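Local coordinates for exodeoxyribonuclease III (Neisseria meningitidis, PDB 2JC4), which probably removes nucleotides from the 3' ends of double-stranded DNA during DNA repair, using magnesium or manganese ions, at residues Trp123-Met135 with Gln174-Asp186. Numbering follows the deposited sequence.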
ATOM      1  N   TRP A 123       3.144 -13.292  -9.171  1.00 12.83           N
ATOM      2  CA  TRP A 123       3.580 -12.491  -8.032  1.00 12.45           C
ATOM      3  C   TRP A 123       2.463 -12.502  -6.957  1.00 12.83           C
ATOM      4  O   TRP A 123       2.714 -12.723  -5.768  1.00 10.99           O
ATOM      5  CB  TRP A 123       3.950 -11.066  -8.503  1.00 11.83           C
ATOM      6  CG  TRP A 123       4.551 -10.225  -7.428  1.00 13.01           C
ATOM      7  CD1 TRP A 123       5.891 -10.063  -7.145  1.00 12.89           C
ATOM      8  CD2 TRP A 123       3.843  -9.460  -6.470  1.00 12.35           C
ATOM      9  NE1 TRP A 123       6.045  -9.213  -6.067  1.00 13.48           N
ATOM     10  CE2 TRP A 123       4.798  -8.857  -5.622  1.00 14.75           C
ATOM     11  CE3 TRP A 123       2.489  -9.252  -6.214  1.00 14.14           C
ATOM     12  CZ2 TRP A 123       4.436  -8.049  -4.553  1.00 12.65           C
ATOM     13  CZ3 TRP A 123       2.138  -8.431  -5.149  1.00 13.54           C
ATOM     14  CH2 TRP A 123       3.107  -7.838  -4.349  1.00 13.87           C
ATOM     15  N   PHE A 124       1.218 -12.272  -7.365  1.00 12.04           N
ATOM     16  CA  PHE A 124       0.118 -12.364  -6.390  1.00 11.94           C
ATOM     17  C   PHE A 124      -0.042 -13.751  -5.741  1.00 12.62           C
ATOM     18  O   PHE A 124      -0.404 -13.858  -4.542  1.00 13.09           O
ATOM     19  CB  PHE A 124      -1.193 -11.882  -7.014  1.00 12.60           C
ATOM     20  CG  PHE A 124      -1.441 -10.405  -6.812  1.00 11.39           C
ATOM     21  CD1 PHE A 124      -0.946  -9.459  -7.724  1.00  9.37           C
ATOM     22  CD2 PHE A 124      -2.135  -9.964  -5.691  1.00 11.74           C
ATOM     23  CE1 PHE A 124      -1.145  -8.098  -7.553  1.00  8.37           C
ATOM     24  CE2 PHE A 124      -2.350  -8.578  -5.492  1.00 12.57           C
ATOM     25  CZ  PHE A 124      -1.875  -7.648  -6.423  1.00  9.44           C
ATOM     26  N   ALA A 125       0.203 -14.804  -6.528  1.00 12.31           N
ATOM     27  CA  ALA A 125       0.141 -16.175  -6.018  1.00 13.68           C
ATOM     28  C   ALA A 125       1.199 -16.316  -4.940  1.00 12.43           C
ATOM     29  O   ALA A 125       0.959 -16.930  -3.883  1.00 13.23           O
ATOM     30  CB  ALA A 125       0.421 -17.170  -7.139  1.00 13.70           C
ATOM     31  N   ALA A 126       2.386 -15.776  -5.215  1.00 12.67           N
ATOM     32  CA  ALA A 126       3.487 -15.854  -4.242  1.00 12.72           C
ATOM     33  C   ALA A 126       3.164 -15.017  -2.991  1.00 13.22           C
ATOM     34  O   ALA A 126       3.471 -15.410  -1.865  1.00 13.82           O
ATOM     35  CB  ALA A 126       4.813 -15.427  -4.865  1.00 12.44           C
ATOM     36  N   LEU A 127       2.544 -13.864  -3.184  1.00 13.68           N
ATOM     37  CA  LEU A 127       2.177 -13.050  -2.037  1.00 13.01           C
ATOM     38  C   LEU A 127       1.172 -13.781  -1.140  1.00 13.60           C
ATOM     39  O   LEU A 127       1.293 -13.761   0.076  1.00 13.52           O
ATOM     40  CB  LEU A 127       1.580 -11.716  -2.513  1.00 13.42           C
ATOM     41  CG  LEU A 127       1.086 -10.789  -1.408  1.00 11.62           C
ATOM     42  CD1 LEU A 127       2.287 -10.326  -0.512  1.00  8.12           C
ATOM     43  CD2 LEU A 127       0.353  -9.603  -1.990  1.00 11.91           C
ATOM     44  N   THR A 128       0.166 -14.386  -1.756  1.00 13.30           N
ATOM     45  CA  THR A 128      -0.881 -15.104  -1.017  1.00 14.65           C
ATOM     46  C   THR A 128      -0.260 -16.164  -0.090  1.00 14.25           C
ATOM     47  O   THR A 128      -0.644 -16.304   1.081  1.00 14.56           O
ATOM     48  CB  THR A 128      -1.893 -15.741  -2.012  1.00 14.53           C
ATOM     49  OG1 THR A 128      -2.357 -14.710  -2.891  1.00 15.18           O
ATOM     50  CG2 THR A 128      -3.096 -16.261  -1.275  1.00 13.35           C
ATOM     51  N   GLU A 129       0.717 -16.879  -0.620  1.00 15.31           N
ATOM     52  CA  GLU A 129       1.404 -17.940   0.135  1.00 16.61           C
ATOM     53  C   GLU A 129       2.152 -17.359   1.347  1.00 14.47           C
ATOM     54  O   GLU A 129       2.096 -17.877   2.465  1.00 15.35           O
ATOM     55  CB  GLU A 129       2.361 -18.688  -0.812  1.00 17.17           C
ATOM     56  CG  GLU A 129       2.367 -20.166  -0.587  1.00 24.55           C
ATOM     57  CD  GLU A 129       3.474 -20.848  -1.371  1.00 31.41           C
ATOM     58  OE1 GLU A 129       4.551 -21.095  -0.779  1.00 34.41           O
ATOM     59  OE2 GLU A 129       3.269 -21.088  -2.577  1.00 33.30           O
ATOM     60  N   PHE A 130       2.851 -16.268   1.137  1.00 13.66           N
ATOM     61  CA  PHE A 130       3.608 -15.660   2.220  1.00 12.71           C
ATOM     62  C   PHE A 130       2.668 -15.144   3.298  1.00 13.41           C
ATOM     63  O   PHE A 130       2.884 -15.391   4.497  1.00 13.75           O
ATOM     64  CB  PHE A 130       4.420 -14.494   1.666  1.00 12.70           C
ATOM     65  CG  PHE A 130       5.113 -13.675   2.714  1.00 14.50           C
ATOM     66  CD1 PHE A 130       6.102 -14.243   3.524  1.00 12.55           C
ATOM     67  CD2 PHE A 130       4.831 -12.320   2.841  1.00 15.96           C
ATOM     68  CE1 PHE A 130       6.780 -13.486   4.477  1.00 16.36           C
ATOM     69  CE2 PHE A 130       5.505 -11.540   3.817  1.00 15.51           C
ATOM     70  CZ  PHE A 130       6.499 -12.122   4.606  1.00 15.64           C
ATOM     71  N   VAL A 131       1.649 -14.399   2.868  1.00 12.28           N
ATOM     72  CA  VAL A 131       0.668 -13.808   3.813  1.00 11.74           C
ATOM     73  C   VAL A 131      -0.039 -14.929   4.600  1.00 11.81           C
ATOM     74  O   VAL A 131      -0.160 -14.856   5.838  1.00 11.53           O
ATOM     75  CB  VAL A 131      -0.329 -12.813   3.137  1.00 11.89           C
ATOM     76  CG1 VAL A 131      -1.328 -12.279   4.194  1.00  9.92           C
ATOM     77  CG2 VAL A 131       0.411 -11.618   2.518  1.00  8.74           C
ATOM     78  N   ARG A 132      -0.485 -15.974   3.915  1.00 12.44           N
ATOM     79  CA  ARG A 132      -1.133 -17.116   4.596  1.00 13.62           C
ATOM     80  C   ARG A 132      -0.258 -17.694   5.771  1.00 14.67           C
ATOM     81  O   ARG A 132      -0.744 -17.988   6.898  1.00 15.58           O
ATOM     82  CB  ARG A 132      -1.377 -18.220   3.581  1.00 12.95           C
ATOM     83  CG  ARG A 132      -2.159 -19.451   4.191  1.00 16.04           C
ATOM     84  CD  ARG A 132      -2.307 -20.614   3.171  1.00 19.59           C
ATOM     85  NE  ARG A 132      -3.144 -20.242   2.039  1.00 19.88           N
ATOM     86  CZ  ARG A 132      -2.748 -20.217   0.763  1.00 25.47           C
ATOM     87  NH1 ARG A 132      -1.503 -20.562   0.424  1.00 24.75           N
ATOM     88  NH2 ARG A 132      -3.617 -19.857  -0.189  1.00 28.05           N
ATOM     89  N   ASP A 133       1.027 -17.850   5.484  1.00 14.63           N
ATOM     90  CA  ASP A 133       1.997 -18.356   6.437  1.00 15.25           C
ATOM     91  C   ASP A 133       2.202 -17.378   7.584  1.00 15.85           C
ATOM     92  O   ASP A 133       2.191 -17.782   8.779  1.00 16.53           O
ATOM     93  CB  ASP A 133       3.314 -18.625   5.697  1.00 16.44           C
ATOM     94  CG  ASP A 133       4.451 -19.053   6.616  1.00 20.70           C
ATOM     95  OD1 ASP A 133       4.263 -19.974   7.429  1.00 26.00           O
ATOM     96  OD2 ASP A 133       5.546 -18.458   6.512  1.00 28.45           O
ATOM     97  N   GLU A 134       2.354 -16.096   7.244  1.00 14.23           N
ATOM     98  CA  GLU A 134       2.553 -15.052   8.250  1.00 15.03           C
ATOM     99  C   GLU A 134       1.367 -14.988   9.207  1.00 15.37           C
ATOM    100  O   GLU A 134       1.551 -14.839  10.418  1.00 14.89           O
ATOM    101  CB  GLU A 134       2.796 -13.682   7.592  1.00 13.05           C
ATOM    102  CG  GLU A 134       4.136 -13.532   6.887  1.00 18.64           C
ATOM    103  CD  GLU A 134       5.251 -13.262   7.866  1.00 24.32           C
ATOM    104  OE1 GLU A 134       5.142 -12.296   8.629  1.00 28.69           O
ATOM    105  OE2 GLU A 134       6.222 -14.024   7.887  1.00 27.06           O
ATOM    106  N   MET A 135       0.157 -15.132   8.668  1.00 14.57           N
ATOM    107  CA  MET A 135      -1.047 -15.102   9.499  1.00 15.60           C
ATOM    108  C   MET A 135      -1.192 -16.229  10.559  1.00 15.85           C
ATOM    109  O   MET A 135      -1.899 -16.050  11.542  1.00 15.96           O
ATOM    110  CB  MET A 135      -2.280 -15.081   8.596  1.00 15.83           C
ATOM    111  CG  MET A 135      -2.444 -13.722   7.862  1.00 14.47           C
ATOM    112  SD  MET A 135      -3.849 -13.810   6.750  1.00 17.37           S
ATOM    113  CE  MET A 135      -5.153 -13.821   8.000  1.00 14.14           C
ATOM    114  N   GLN A 174     -10.407 -11.370  -8.549  1.00 13.16           N
ATOM    115  CA  GLN A 174     -10.227 -12.679  -7.913  1.00 13.28           C
ATOM    116  C   GLN A 174      -8.930 -12.798  -7.115  1.00 12.77           C
ATOM    117  O   GLN A 174      -8.943 -13.381  -6.025  1.00 11.84           O
ATOM    118  CB  GLN A 174     -10.341 -13.833  -8.907  1.00 14.10           C
ATOM    119  CG  GLN A 174     -10.459 -15.229  -8.182  1.00 17.29           C
ATOM    120  CD  GLN A 174     -11.604 -15.271  -7.156  1.00 22.34           C
ATOM    121  OE1 GLN A 174     -12.791 -15.097  -7.491  1.00 26.36           O
ATOM    122  NE2 GLN A 174     -11.255 -15.513  -5.905  1.00 22.28           N
ATOM    123  N   TRP A 175      -7.833 -12.236  -7.625  1.00 11.29           N
ATOM    124  CA  TRP A 175      -6.570 -12.228  -6.871  1.00 11.91           C
ATOM    125  C   TRP A 175      -6.701 -11.439  -5.577  1.00 11.14           C
ATOM    126  O   TRP A 175      -6.196 -11.878  -4.546  1.00 11.87           O
ATOM    127  CB  TRP A 175      -5.394 -11.694  -7.699  1.00 12.24           C
ATOM    128  CG  TRP A 175      -5.227 -12.435  -8.996  1.00 13.58           C
ATOM    129  CD1 TRP A 175      -5.650 -13.713  -9.287  1.00 12.88           C
ATOM    130  CD2 TRP A 175      -4.596 -11.935 -10.189  1.00 11.51           C
ATOM    131  NE1 TRP A 175      -5.341 -14.019 -10.599  1.00 14.05           N
ATOM    132  CE2 TRP A 175      -4.697 -12.943 -11.170  1.00 11.90           C
ATOM    133  CE3 TRP A 175      -3.998 -10.715 -10.529  1.00 13.25           C
ATOM    134  CZ2 TRP A 175      -4.201 -12.774 -12.462  1.00 13.09           C
ATOM    135  CZ3 TRP A 175      -3.512 -10.540 -11.827  1.00 11.23           C
ATOM    136  CH2 TRP A 175      -3.611 -11.571 -12.767  1.00 12.70           C
ATOM    137  N   PHE A 176      -7.420 -10.326  -5.613  1.00 10.64           N
ATOM    138  CA  PHE A 176      -7.675  -9.553  -4.415  1.00 11.13           C
ATOM    139  C   PHE A 176      -8.548 -10.371  -3.448  1.00 11.75           C
ATOM    140  O   PHE A 176      -8.284 -10.414  -2.236  1.00 11.96           O
ATOM    141  CB  PHE A 176      -8.318  -8.196  -4.763  1.00 11.44           C
ATOM    142  CG  PHE A 176      -8.589  -7.323  -3.549  1.00 11.73           C
ATOM    143  CD1 PHE A 176      -7.545  -6.618  -2.935  1.00 12.47           C
ATOM    144  CD2 PHE A 176      -9.868  -7.233  -3.008  1.00 11.58           C
ATOM    145  CE1 PHE A 176      -7.785  -5.822  -1.820  1.00 12.57           C
ATOM    146  CE2 PHE A 176     -10.105  -6.426  -1.881  1.00 13.75           C
ATOM    147  CZ  PHE A 176      -9.065  -5.716  -1.312  1.00 12.78           C
ATOM    148  N   GLN A 177      -9.560 -11.044  -3.988  1.00 11.71           N
ATOM    149  CA  GLN A 177     -10.422 -11.907  -3.168  1.00 13.35           C
ATOM    150  C   GLN A 177      -9.611 -13.027  -2.517  1.00 13.60           C
ATOM    151  O   GLN A 177      -9.870 -13.382  -1.351  1.00 14.09           O
ATOM    152  CB  GLN A 177     -11.633 -12.435  -3.974  1.00 13.42           C
ATOM    153  CG  GLN A 177     -12.721 -13.177  -3.130  1.00 16.15           C
ATOM    154  CD  GLN A 177     -13.329 -12.299  -2.055  1.00 16.94           C
ATOM    155  OE1 GLN A 177     -13.812 -11.206  -2.350  1.00 18.06           O
ATOM    156  NE2 GLN A 177     -13.289 -12.751  -0.806  1.00 16.14           N
ATOM    157  N   ASN A 178      -8.610 -13.552  -3.223  1.00 13.24           N
ATOM    158  CA  ASN A 178      -7.782 -14.614  -2.635  1.00 12.63           C
ATOM    159  C   ASN A 178      -7.049 -14.191  -1.361  1.00 13.26           C
ATOM    160  O   ASN A 178      -6.767 -15.007  -0.479  1.00 12.56           O
ATOM    161  CB  ASN A 178      -6.794 -15.171  -3.650  1.00 12.30           C
ATOM    162  CG  ASN A 178      -7.474 -15.831  -4.829  1.00 11.42           C
ATOM    163  OD1 ASN A 178      -8.636 -16.192  -4.748  1.00 13.62           O
ATOM    164  ND2 ASN A 178      -6.732 -16.019  -5.936  1.00 12.52           N
ATOM    165  N   LEU A 179      -6.707 -12.913  -1.267  1.00 12.90           N
ATOM    166  CA  LEU A 179      -6.110 -12.357  -0.048  1.00 11.55           C
ATOM    167  C   LEU A 179      -7.151 -12.232   1.079  1.00 11.71           C
ATOM    168  O   LEU A 179      -6.914 -12.657   2.184  1.00 11.77           O
ATOM    169  CB  LEU A 179      -5.462 -10.996  -0.359  1.00 10.61           C
ATOM    170  CG  LEU A 179      -4.243 -11.010  -1.286  1.00 11.61           C
ATOM    171  CD1 LEU A 179      -3.845  -9.571  -1.673  1.00 12.84           C
ATOM    172  CD2 LEU A 179      -3.033 -11.786  -0.663  1.00  8.20           C
ATOM    173  N   LEU A 180      -8.302 -11.632   0.792  1.00 12.39           N
ATOM    174  CA  LEU A 180      -9.399 -11.600   1.760  1.00 13.17           C
ATOM    175  C   LEU A 180      -9.748 -13.010   2.306  1.00 14.04           C
ATOM    176  O   LEU A 180      -9.994 -13.155   3.520  1.00 14.06           O
ATOM    177  CB  LEU A 180     -10.652 -10.971   1.134  1.00 13.13           C
ATOM    178  CG  LEU A 180     -10.530  -9.515   0.645  1.00 12.24           C
ATOM    179  CD1 LEU A 180     -11.858  -9.029   0.075  1.00 12.54           C
ATOM    180  CD2 LEU A 180     -10.006  -8.563   1.751  1.00 12.91           C
ATOM    181  N   ASP A 181      -9.797 -14.000   1.406  1.00 13.21           N
ATOM    182  CA  ASP A 181     -10.090 -15.426   1.722  1.00 14.06           C
ATOM    183  C   ASP A 181      -9.087 -16.094   2.701  1.00 14.27           C
ATOM    184  O   ASP A 181      -9.396 -17.115   3.355  1.00 13.07           O
ATOM    185  CB  ASP A 181     -10.132 -16.240   0.422  1.00 13.17           C
ATOM    186  CG  ASP A 181     -11.352 -15.933  -0.429  1.00 16.45           C
ATOM    187  OD1 ASP A 181     -12.272 -15.230   0.061  1.00 15.89           O
ATOM    188  OD2 ASP A 181     -11.374 -16.403  -1.602  1.00 17.03           O
ATOM    189  N   LEU A 182      -7.916 -15.478   2.866  1.00 14.80           N
ATOM    190  CA  LEU A 182      -6.998 -15.897   3.944  1.00 14.90           C
ATOM    191  C   LEU A 182      -7.559 -15.658   5.352  1.00 15.82           C
ATOM    192  O   LEU A 182      -7.073 -16.269   6.323  1.00 15.26           O
ATOM    193  CB  LEU A 182      -5.622 -15.203   3.825  1.00 15.21           C
ATOM    194  CG  LEU A 182      -4.922 -15.380   2.486  1.00 15.47           C
ATOM    195  CD1 LEU A 182      -3.629 -14.536   2.404  1.00 14.57           C
ATOM    196  CD2 LEU A 182      -4.664 -16.855   2.156  1.00 15.59           C
ATOM    197  N   GLY A 183      -8.552 -14.770   5.455  1.00 15.03           N
ATOM    198  CA  GLY A 183      -9.131 -14.351   6.727  1.00 13.94           C
ATOM    199  C   GLY A 183      -8.749 -12.916   7.058  1.00 14.30           C
ATOM    200  O   GLY A 183      -8.329 -12.603   8.187  1.00 13.38           O
ATOM    201  N   LEU A 184      -8.847 -12.062   6.045  1.00 13.40           N
ATOM    202  CA  LEU A 184      -8.521 -10.640   6.154  1.00 13.93           C
ATOM    203  C   LEU A 184      -9.723  -9.851   5.686  1.00 14.81           C
ATOM    204  O   LEU A 184     -10.507 -10.361   4.900  1.00 15.88           O
ATOM    205  CB  LEU A 184      -7.337 -10.311   5.243  1.00 13.42           C
ATOM    206  CG  LEU A 184      -5.981 -10.873   5.673  1.00 13.19           C
ATOM    207  CD1 LEU A 184      -5.022 -10.547   4.546  1.00 14.26           C
ATOM    208  CD2 LEU A 184      -5.501 -10.202   7.000  1.00 11.14           C
ATOM    209  N   THR A 185      -9.860  -8.630   6.207  1.00 15.28           N
ATOM    210  CA  THR A 185     -10.981  -7.727   5.967  1.00 16.14           C
ATOM    211  C   THR A 185     -10.463  -6.481   5.243  1.00 15.68           C
ATOM    212  O   THR A 185      -9.459  -5.897   5.670  1.00 15.80           O
ATOM    213  CB  THR A 185     -11.594  -7.315   7.350  1.00 16.39           C
ATOM    214  OG1 THR A 185     -12.305  -8.434   7.899  1.00 20.55           O
ATOM    215  CG2 THR A 185     -12.558  -6.145   7.219  1.00 20.76           C
ATOM    216  N   ASP A 186     -11.117  -6.097   4.132  1.00 14.06           N
ATOM    217  CA  ASP A 186     -10.835  -4.815   3.448  1.00 14.61           C
ATOM    218  C   ASP A 186     -11.283  -3.684   4.408  1.00 13.92           C
ATOM    219  O   ASP A 186     -12.468  -3.340   4.441  1.00 13.67           O
ATOM    220  CB  ASP A 186     -11.649  -4.790   2.109  1.00 14.74           C
ATOM    221  CG  ASP A 186     -11.486  -3.496   1.288  1.00 16.92           C
ATOM    222  OD1 ASP A 186     -10.930  -2.498   1.791  1.00 17.28           O
ATOM    223  OD2 ASP A 186     -11.965  -3.492   0.117  1.00 12.36           O
TER
HETATM  224  O   HOH W   1      -3.799 -12.984  -4.553  1.00 11.03           O
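Leu182 packs against Thr128, Val131 and Met135, and Leu179 against Thr128, where two helices of the DNase I-like alpha/beta sandwich run side by side. The axes of segments 123-135 and 174-180 run nearly parallel, at 8°, and come within 10.0 Å. Both lie over the sheet that holds strands 141-144 and 217-221: Val131 touches Leu143, and Leu179 touches Leu220. No direct hydrogen bond joins the segments. The two methyls of Leu182 divide the contact. Its CD1 lies 3.7 Å from Val131 CG1, while CD2 touches both Thr128 CG2 and Arg132 NE. Leu179 CD1 reaches the edge of the Phe124 ring, near its plane. Trp123 CZ3 covers one face of that ring, over its centre. Met135 bends at its last torsion (chi3 71°), which carries CE toward the turn. CE lies 3.4 Å from Gly183 O and also packs on Leu184 CD2. The Thr128 hydroxyl stands beside its own backbone N (chi1 -53°) and donates to Phe124 O at 2.7 Å. Thr128 N bonds the same oxygen from the opposite face of the carbonyl plane. One water bridges the helices, donating to Thr128 OG1 at 2.8 Å and to Trp175 O at 2.6 Å.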